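Local coordinates for protein KLLA0E01827p (Kluyveromyces lactis, PDB 6AM0) that probably acts as the Dcp1 subunit of the mRNA decapping complex, activating the enzyme that removes the cap from messenger RNA, at residues I20-D24 and A57-R61; L93-Y99 and E135-E139. All blocks are in the same frame, centred on the assembly; numbering follows the deposited sequence.

Interaction 1 of 2, residues I20-D24 and A57-R61; sequences IARYD and AIYLR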
ATOM      1  N   ILE F  20      12.310 -13.536 -54.905  1.00 58.60           N
ATOM      2  CA  ILE F  20      13.507 -13.536 -54.065  1.00 60.12           C
ATOM      3  C   ILE F  20      14.738 -13.173 -54.882  1.00 68.26           C
ATOM      4  O   ILE F  20      15.684 -12.567 -54.362  1.00 71.64           O
ATOM      5  CB  ILE F  20      13.670 -14.902 -53.369  1.00 56.97           C
ATOM      6  CG1 ILE F  20      12.504 -15.157 -52.417  1.00 55.88           C
ATOM      7  CG2 ILE F  20      14.981 -14.971 -52.608  1.00 54.49           C
ATOM      8  CD1 ILE F  20      12.516 -16.545 -51.815  1.00 58.06           C
ATOM      9  N   ALA F  21      14.739 -13.514 -56.174  1.00 78.59           N
ATOM     10  CA  ALA F  21      15.876 -13.188 -57.027  1.00 72.81           C
ATOM     11  C   ALA F  21      16.115 -11.684 -57.095  1.00 74.78           C
ATOM     12  O   ALA F  21      17.264 -11.234 -57.164  1.00 77.49           O
ATOM     13  CB  ALA F  21      15.656 -13.764 -58.425  1.00 61.03           C
ATOM     14  N   ARG F  22      15.043 -10.888 -57.070  1.00 64.46           N
ATOM     15  CA  ARG F  22      15.204  -9.439 -57.143  1.00 74.47           C
ATOM     16  C   ARG F  22      15.770  -8.853 -55.857  1.00 75.67           C
ATOM     17  O   ARG F  22      16.233  -7.708 -55.864  1.00 76.64           O
ATOM     18  CB  ARG F  22      13.867  -8.777 -57.480  1.00 72.00           C
ATOM     19  CG  ARG F  22      13.106  -9.477 -58.589  1.00 66.13           C
ATOM     20  CD  ARG F  22      12.167  -8.535 -59.317  1.00 77.02           C
ATOM     21  NE  ARG F  22      11.238  -9.269 -60.171  1.00 87.37           N
ATOM     22  CZ  ARG F  22      10.005  -9.604 -59.807  1.00 91.00           C
ATOM     23  NH1 ARG F  22       9.552  -9.261 -58.606  1.00 86.31           N
ATOM     24  NH2 ARG F  22       9.223 -10.276 -60.641  1.00 90.32           N
ATOM     25  N   TYR F  23      15.739  -9.604 -54.756  1.00 76.47           N
ATOM     26  CA  TYR F  23      16.389  -9.192 -53.519  1.00 70.31           C
ATOM     27  C   TYR F  23      17.791  -9.773 -53.400  1.00 71.70           C
ATOM     28  O   TYR F  23      18.728  -9.064 -53.019  1.00 73.27           O
ATOM     29  CB  TYR F  23      15.551  -9.614 -52.311  1.00 68.11           C
ATOM     30  CG  TYR F  23      14.261  -8.843 -52.161  1.00 63.53           C
ATOM     31  CD1 TYR F  23      13.100  -9.272 -52.784  1.00 62.14           C
ATOM     32  CD2 TYR F  23      14.207  -7.686 -51.397  1.00 50.82           C
ATOM     33  CE1 TYR F  23      11.919  -8.570 -52.652  1.00 68.22           C
ATOM     34  CE2 TYR F  23      13.031  -6.978 -51.259  1.00 59.30           C
ATOM     35  CZ  TYR F  23      11.891  -7.426 -51.888  1.00 71.08           C
ATOM     36  OH  TYR F  23      10.713  -6.727 -51.757  1.00 90.23           O
ATOM     37  N   ASP F  24      17.944 -11.057 -53.719  1.00 66.72           N
ATOM     38  CA  ASP F  24      19.235 -11.741 -53.722  1.00 67.06           C
ATOM     39  C   ASP F  24      19.459 -12.259 -55.135  1.00 83.72           C
ATOM     40  O   ASP F  24      18.986 -13.352 -55.489  1.00 89.90           O
ATOM     41  CB  ASP F  24      19.261 -12.870 -52.694  1.00 68.15           C
ATOM     42  CG  ASP F  24      20.646 -13.446 -52.491  1.00 67.19           C
ATOM     43  OD1 ASP F  24      21.578 -13.034 -53.217  1.00 78.74           O
ATOM     44  OD2 ASP F  24      20.798 -14.318 -51.607  1.00 54.75           O
ATOM     45  N   ALA F  57      11.950 -19.169 -46.424  1.00 54.70           N
ATOM     46  CA  ALA F  57      12.512 -20.001 -47.475  1.00 62.99           C
ATOM     47  C   ALA F  57      14.017 -20.105 -47.303  1.00 64.13           C
ATOM     48  O   ALA F  57      14.693 -19.110 -47.028  1.00 71.43           O
ATOM     49  CB  ALA F  57      12.182 -19.442 -48.864  1.00 74.17           C
ATOM     50  N   ILE F  58      14.533 -21.321 -47.465  1.00 67.00           N
ATOM     51  CA  ILE F  58      15.965 -21.589 -47.491  1.00 69.92           C
ATOM     52  C   ILE F  58      16.345 -21.979 -48.911  1.00 70.10           C
ATOM     53  O   ILE F  58      15.719 -22.867 -49.505  1.00 67.40           O
ATOM     54  CB  ILE F  58      16.353 -22.694 -46.498  1.00 65.16           C
ATOM     55  CG1 ILE F  58      15.994 -22.266 -45.076  1.00 61.75           C
ATOM     56  CG2 ILE F  58      17.837 -23.023 -46.629  1.00 56.05           C
ATOM     57  CD1 ILE F  58      16.386 -23.268 -44.028  1.00 47.99           C
ATOM     58  N   TYR F  59      17.373 -21.326 -49.450  1.00 60.19           N
ATOM     59  CA  TYR F  59      17.713 -21.456 -50.857  1.00 64.63           C
ATOM     60  C   TYR F  59      19.221 -21.571 -51.040  1.00 66.60           C
ATOM     61  O   TYR F  59      20.010 -21.111 -50.213  1.00 63.24           O
ATOM     62  CB  TYR F  59      17.171 -20.271 -51.662  1.00 63.21           C
ATOM     63  CG  TYR F  59      17.646 -18.917 -51.188  1.00 69.37           C
ATOM     64  CD1 TYR F  59      18.805 -18.353 -51.696  1.00 75.58           C
ATOM     65  CD2 TYR F  59      16.927 -18.194 -50.243  1.00 83.10           C
ATOM     66  CE1 TYR F  59      19.244 -17.113 -51.277  1.00 77.83           C
ATOM     67  CE2 TYR F  59      17.360 -16.948 -49.815  1.00 73.67           C
ATOM     68  CZ  TYR F  59      18.520 -16.415 -50.337  1.00 70.42           C
ATOM     69  OH  TYR F  59      18.966 -15.180 -49.926  1.00 68.12           O
ATOM     70  N   LEU F  60      19.605 -22.200 -52.149  1.00 78.78           N
ATOM     71  CA  LEU F  60      20.993 -22.338 -52.572  1.00 69.95           C
ATOM     72  C   LEU F  60      21.416 -21.116 -53.381  1.00 65.54           C
ATOM     73  O   LEU F  60      20.591 -20.474 -54.034  1.00 76.74           O
ATOM     74  CB  LEU F  60      21.157 -23.612 -53.404  1.00 65.27           C
ATOM     75  CG  LEU F  60      22.483 -23.932 -54.097  1.00 65.64           C
ATOM     76  CD1 LEU F  60      23.579 -24.197 -53.082  1.00 69.55           C
ATOM     77  CD2 LEU F  60      22.312 -25.120 -55.033  1.00 61.54           C
ATOM     78  N   ARG F  61      22.709 -20.790 -53.328  1.00 57.50           N
ATOM     79  CA  ARG F  61      23.236 -19.599 -53.982  1.00 57.44           C
ATOM     80  C   ARG F  61      24.409 -19.969 -54.881  1.00 64.14           C
ATOM     81  O   ARG F  61      25.130 -20.936 -54.621  1.00 74.32           O
ATOM     82  CB  ARG F  61      23.676 -18.540 -52.949  1.00 63.69           C
ATOM     83  CG  ARG F  61      22.709 -18.394 -51.774  1.00 72.90           C
ATOM     84  CD  ARG F  61      23.008 -17.199 -50.871  1.00 77.56           C
ATOM     85  NE  ARG F  61      24.259 -16.516 -51.184  1.00 70.48           N
ATOM     86  CZ  ARG F  61      24.329 -15.317 -51.755  1.00 68.75           C
ATOM     87  NH1 ARG F  61      23.221 -14.668 -52.079  1.00 76.05           N
ATOM     88  NH2 ARG F  61      25.506 -14.767 -52.004  1.00 62.86           N
TER
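A strand can hold the end of a helix by offering alternate side chains to it, with apolar groups at one end of the interface and a carboxylate at the other. Residues 57-61 do this for the last part of helix 5-23, and Asp24, just past the helix, supplies the carboxylate. Ala57, Tyr59 and Arg61 point toward 20-24, while Ile58 faces away and packs on the C-terminal helix 167-182.

The apolar contacts centre on Ile20. Its CD1 lies 4.1 Å from Ala57 CB, and its CG2 sits over one face of the Tyr59 ring, 4.2 Å from Tyr59 CE2.

The polar contacts converge on Asp24. The backbone Asp24 N bonds to Ile20 O at 2.8 Å, so that the chain places Asp24 beside Tyr59 and Arg61 while Ile20 meets Ala57 and Tyr59. Tyr59 OH donates to Asp24 OD2 at 2.6 Å, with the carboxylate oxygen near the plane of the ring, at its edge. Arg61 NH1 forms a salt bridge with the same oxygen; the modelled 2.5 Å between Arg61 NH1 and Asp24 OD2 is very short, and the position of NH1 is less certain. Arg61 also reaches Asp97 and the backbone of Tyr99.

Tyr23, on the same helix, hydrogen-bonds to the neighbouring chain KLLA0F23980p, so this helix joins subunits as well. A helix preceding the first strand and docked on a sheet of the PH-like (EVH1-type) fold is characteristic of the Dcp1 family.

Interaction 2 of 2, residues L93-Y99 and E135-E139; sequences LTGHDIY and EEELE
Two irregular loops of a PH-like (EVH1-type) domain can pack through one inserted leucine, and here Leu138 plays that part. Neither 93-99 nor 135-139 forms regular helix or strand; the first leads into strand 101-105 and the second into strand 142-146, so the contact joins the approaches to strands of the domain's two sheets. Leu138, in an mt rotamer, points toward 93-99. Its CD1 lies 4.0 Å from Ile98 CD1 and 3.8 Å from Tyr99 CE1, approaching the tyrosine obliquely; its CD2 is 4.3 Å from Leu93 CD2. Ile98 adopts pt and points its CA-to-CB bond toward 135-139, whereas Leu93 (mt) and Tyr99 (chi1 m) start sideways and bring their ends nearer. Leu93 and Tyr99 also touch Ala117 of strand 114-118.

Outward from the leucine, Glu136 flanks the cluster, its OE1 3.9 Å from Ile98 CD1. The backbones come closest between Gly95 and Glu135, with CA atoms 5.6 Å apart and Gly95 CA 3.5 Å from Glu135 CG. Gly95 has phi/psi of 95/-163°; a CB here would clash with both Glu135 CG and the carbonyl oxygen of Thr94, so glycine permits both this backbone conformation and the close approach.

At the polar edge Glu135 takes chi1 t and chi2 p, bending its carboxylate back toward Thr94 (chi1 p), where a weak hydrogen bond runs from Thr94 OG1 to Glu135 OE2 at 3.5 Å.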
ATOM      1  N   LEU F  93      26.506  -8.214 -44.039  1.00 69.97           N
ATOM      2  CA  LEU F  93      27.802  -8.758 -44.422  1.00 72.98           C
ATOM      3  C   LEU F  93      28.405  -7.975 -45.579  1.00 83.44           C
ATOM      4  O   LEU F  93      27.725  -7.640 -46.553  1.00 85.06           O
ATOM      5  CB  LEU F  93      27.669 -10.231 -44.814  1.00 71.77           C
ATOM      6  CG  LEU F  93      27.391 -11.265 -43.722  1.00 68.79           C
ATOM      7  CD1 LEU F  93      27.058 -12.612 -44.346  1.00 58.72           C
ATOM      8  CD2 LEU F  93      28.584 -11.388 -42.795  1.00 76.40           C
ATOM      9  N   THR F  94      29.694  -7.683 -45.464  1.00 92.73           N
ATOM     10  CA  THR F  94      30.465  -7.081 -46.538  1.00 94.89           C
ATOM     11  C   THR F  94      31.534  -8.057 -47.007  1.00 93.55           C
ATOM     12  O   THR F  94      31.752  -9.116 -46.411  1.00 90.25           O
ATOM     13  CB  THR F  94      31.108  -5.765 -46.085  1.00 92.53           C
ATOM     14  OG1 THR F  94      31.868  -5.990 -44.890  1.00 96.56           O
ATOM     15  CG2 THR F  94      30.041  -4.714 -45.821  1.00 85.99           C
ATOM     16  N   GLY F  95      32.196  -7.692 -48.094  1.00 93.08           N
ATOM     17  CA  GLY F  95      33.304  -8.473 -48.586  1.00 99.06           C
ATOM     18  C   GLY F  95      32.907  -9.457 -49.665  1.00 99.16           C
ATOM     19  O   GLY F  95      31.840  -9.378 -50.281  1.00100.37           O
ATOM     20  N   HIS F  96      33.801 -10.415 -49.886  1.00 99.24           N
ATOM     21  CA  HIS F  96      33.621 -11.373 -50.964  1.00 99.37           C
ATOM     22  C   HIS F  96      32.469 -12.325 -50.663  1.00100.57           C
ATOM     23  O   HIS F  96      32.217 -12.701 -49.514  1.00103.33           O
ATOM     24  CB  HIS F  96      34.911 -12.155 -51.202  1.00103.27           C
ATOM     25  CG  HIS F  96      35.946 -11.390 -51.970  1.00114.75           C
ATOM     26  ND1 HIS F  96      35.624 -10.497 -52.969  1.00121.24           N
ATOM     27  CD2 HIS F  96      37.297 -11.384 -51.882  1.00117.59           C
ATOM     28  CE1 HIS F  96      36.731  -9.976 -53.466  1.00121.23           C
ATOM     29  NE2 HIS F  96      37.761 -10.497 -52.824  1.00121.44           N
ATOM     30  N   ASP F  97      31.766 -12.709 -51.724  1.00 99.99           N
ATOM     31  CA  ASP F  97      30.580 -13.553 -51.635  1.00 83.06           C
ATOM     32  C   ASP F  97      31.035 -15.006 -51.596  1.00 80.81           C
ATOM     33  O   ASP F  97      31.467 -15.561 -52.606  1.00 84.39           O
ATOM     34  CB  ASP F  97      29.661 -13.285 -52.819  1.00 79.69           C
ATOM     35  CG  ASP F  97      28.251 -13.772 -52.587  1.00 95.62           C
ATOM     36  OD1 ASP F  97      28.066 -14.728 -51.801  1.00 91.28           O
ATOM     37  OD2 ASP F  97      27.323 -13.191 -53.192  1.00100.11           O
ATOM     38  N   ILE F  98      30.944 -15.630 -50.423  1.00 77.50           N
ATOM     39  CA  ILE F  98      31.435 -16.992 -50.244  1.00 77.62           C
ATOM     40  C   ILE F  98      30.370 -17.852 -49.581  1.00 83.30           C
ATOM     41  O   ILE F  98      30.652 -18.972 -49.141  1.00 86.39           O
ATOM     42  CB  ILE F  98      32.731 -17.006 -49.411  1.00 80.94           C
ATOM     43  CG1 ILE F  98      32.432 -16.513 -47.990  1.00 83.11           C
ATOM     44  CG2 ILE F  98      33.812 -16.165 -50.075  1.00 84.15           C
ATOM     45  CD1 ILE F  98      33.445 -16.967 -46.962  1.00 85.30           C
ATOM     46  N   TYR F  99      29.149 -17.341 -49.507  1.00 79.53           N
ATOM     47  CA  TYR F  99      28.103 -17.929 -48.679  1.00 80.56           C
ATOM     48  C   TYR F  99      27.222 -18.822 -49.543  1.00 78.92           C
ATOM     49  O   TYR F  99      26.489 -18.335 -50.410  1.00 76.99           O
ATOM     50  CB  TYR F  99      27.302 -16.833 -47.982  1.00 77.59           C
ATOM     51  CG  TYR F  99      28.201 -15.869 -47.245  1.00 77.17           C
ATOM     52  CD1 TYR F  99      28.780 -16.223 -46.036  1.00 76.53           C
ATOM     53  CD2 TYR F  99      28.493 -14.619 -47.773  1.00 83.48           C
ATOM     54  CE1 TYR F  99      29.615 -15.353 -45.364  1.00 77.17           C
ATOM     55  CE2 TYR F  99      29.325 -13.742 -47.109  1.00 77.08           C
ATOM     56  CZ  TYR F  99      29.882 -14.112 -45.906  1.00 77.41           C
ATOM     57  OH  TYR F  99      30.710 -13.239 -45.242  1.00 85.21           O
ATOM     58  N   GLU F 135      38.563  -9.334 -44.508  1.00145.12           N
ATOM     59  CA  GLU F 135      37.280  -8.652 -44.611  1.00129.26           C
ATOM     60  C   GLU F 135      36.163  -9.402 -43.893  1.00124.75           C
ATOM     61  O   GLU F 135      35.065  -8.858 -43.743  1.00121.64           O
ATOM     62  CB  GLU F 135      36.919  -8.447 -46.089  1.00120.58           C
ATOM     63  CG  GLU F 135      35.767  -7.479 -46.350  1.00128.40           C
ATOM     64  CD  GLU F 135      36.106  -6.038 -46.021  1.00146.25           C
ATOM     65  OE1 GLU F 135      37.305  -5.682 -46.056  1.00152.65           O
ATOM     66  OE2 GLU F 135      35.173  -5.260 -45.727  1.00150.85           O
ATOM     67  N   GLU F 136      36.420 -10.622 -43.426  1.00129.50           N
ATOM     68  CA  GLU F 136      35.401 -11.454 -42.805  1.00126.66           C
ATOM     69  C   GLU F 136      35.630 -11.565 -41.301  1.00127.28           C
ATOM     70  O   GLU F 136      36.767 -11.529 -40.818  1.00138.30           O
ATOM     71  CB  GLU F 136      35.375 -12.856 -43.432  1.00127.07           C
ATOM     72  CG  GLU F 136      36.514 -13.776 -43.009  1.00121.99           C
ATOM     73  CD  GLU F 136      36.457 -15.132 -43.696  1.00117.28           C
ATOM     74  OE1 GLU F 136      36.214 -15.172 -44.922  1.00108.01           O
ATOM     75  OE2 GLU F 136      36.647 -16.158 -43.008  1.00120.74           O
ATOM     76  N   GLU F 137      34.524 -11.694 -40.568  1.00121.11           N
ATOM     77  CA  GLU F 137      34.532 -11.875 -39.119  1.00126.40           C
ATOM     78  C   GLU F 137      33.620 -13.056 -38.779  1.00116.05           C
ATOM     79  O   GLU F 137      32.613 -12.921 -38.084  1.00122.35           O
ATOM     80  CB  GLU F 137      34.080 -10.599 -38.415  1.00139.51           C
ATOM     81  CG  GLU F 137      34.821 -10.265 -37.131  1.00144.12           C
ATOM     82  CD  GLU F 137      34.278  -9.011 -36.469  1.00139.57           C
ATOM     83  OE1 GLU F 137      33.054  -8.776 -36.564  1.00135.24           O
ATOM     84  OE2 GLU F 137      35.075  -8.255 -35.871  1.00136.66           O
ATOM     85  N   LEU F 138      33.988 -14.234 -39.282  1.00 97.54           N
ATOM     86  CA  LEU F 138      33.080 -15.371 -39.374  1.00 89.58           C
ATOM     87  C   LEU F 138      33.429 -16.437 -38.344  1.00 90.64           C
ATOM     88  O   LEU F 138      34.602 -16.789 -38.174  1.00102.72           O
ATOM     89  CB  LEU F 138      33.116 -15.971 -40.778  1.00 89.99           C
ATOM     90  CG  LEU F 138      32.882 -14.972 -41.912  1.00 93.96           C
ATOM     91  CD1 LEU F 138      32.688 -15.701 -43.229  1.00103.06           C
ATOM     92  CD2 LEU F 138      31.694 -14.068 -41.609  1.00 92.09           C
ATOM     93  N   GLU F 139      32.402 -16.962 -37.682  1.00 77.64           N
ATOM     94  CA  GLU F 139      32.500 -17.999 -36.670  1.00 83.51           C
ATOM     95  C   GLU F 139      31.503 -19.096 -37.014  1.00 79.60           C
ATOM     96  O   GLU F 139      30.407 -18.796 -37.501  1.00 81.57           O
ATOM     97  CB  GLU F 139      32.207 -17.418 -35.273  1.00 98.82           C
ATOM     98  CG  GLU F 139      32.739 -18.219 -34.085  1.00113.10           C
ATOM     99  CD  GLU F 139      31.654 -19.009 -33.368  1.00138.13           C
ATOM    100  OE1 GLU F 139      31.890 -20.194 -33.048  1.00143.37           O
ATOM    101  OE2 GLU F 139      30.566 -18.444 -33.125  1.00146.62           O
TER

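How the interactions relate
Contacts in series along a chain can still be joined in space when a residue of the first reaches the second. From the N terminus, the chain leaves helix 5-23, runs through strands 27-34, 36-43 and 46-53, and returns on strand 55-61, where interaction 1 closes the excursion. Interaction 2 opens later, at 93-99, and closes at 135-139 after strands 101-105 and 114-118 and helix 121-124, just before strand 142-146. The two neither nest nor cross. Their centres are about 17 Å apart, yet they touch: Arg61 NH2 forms a salt bridge with Asp97 OD1 at 2.6 Å, linking the helix-sheet junction to the loop leading into strand 101-105.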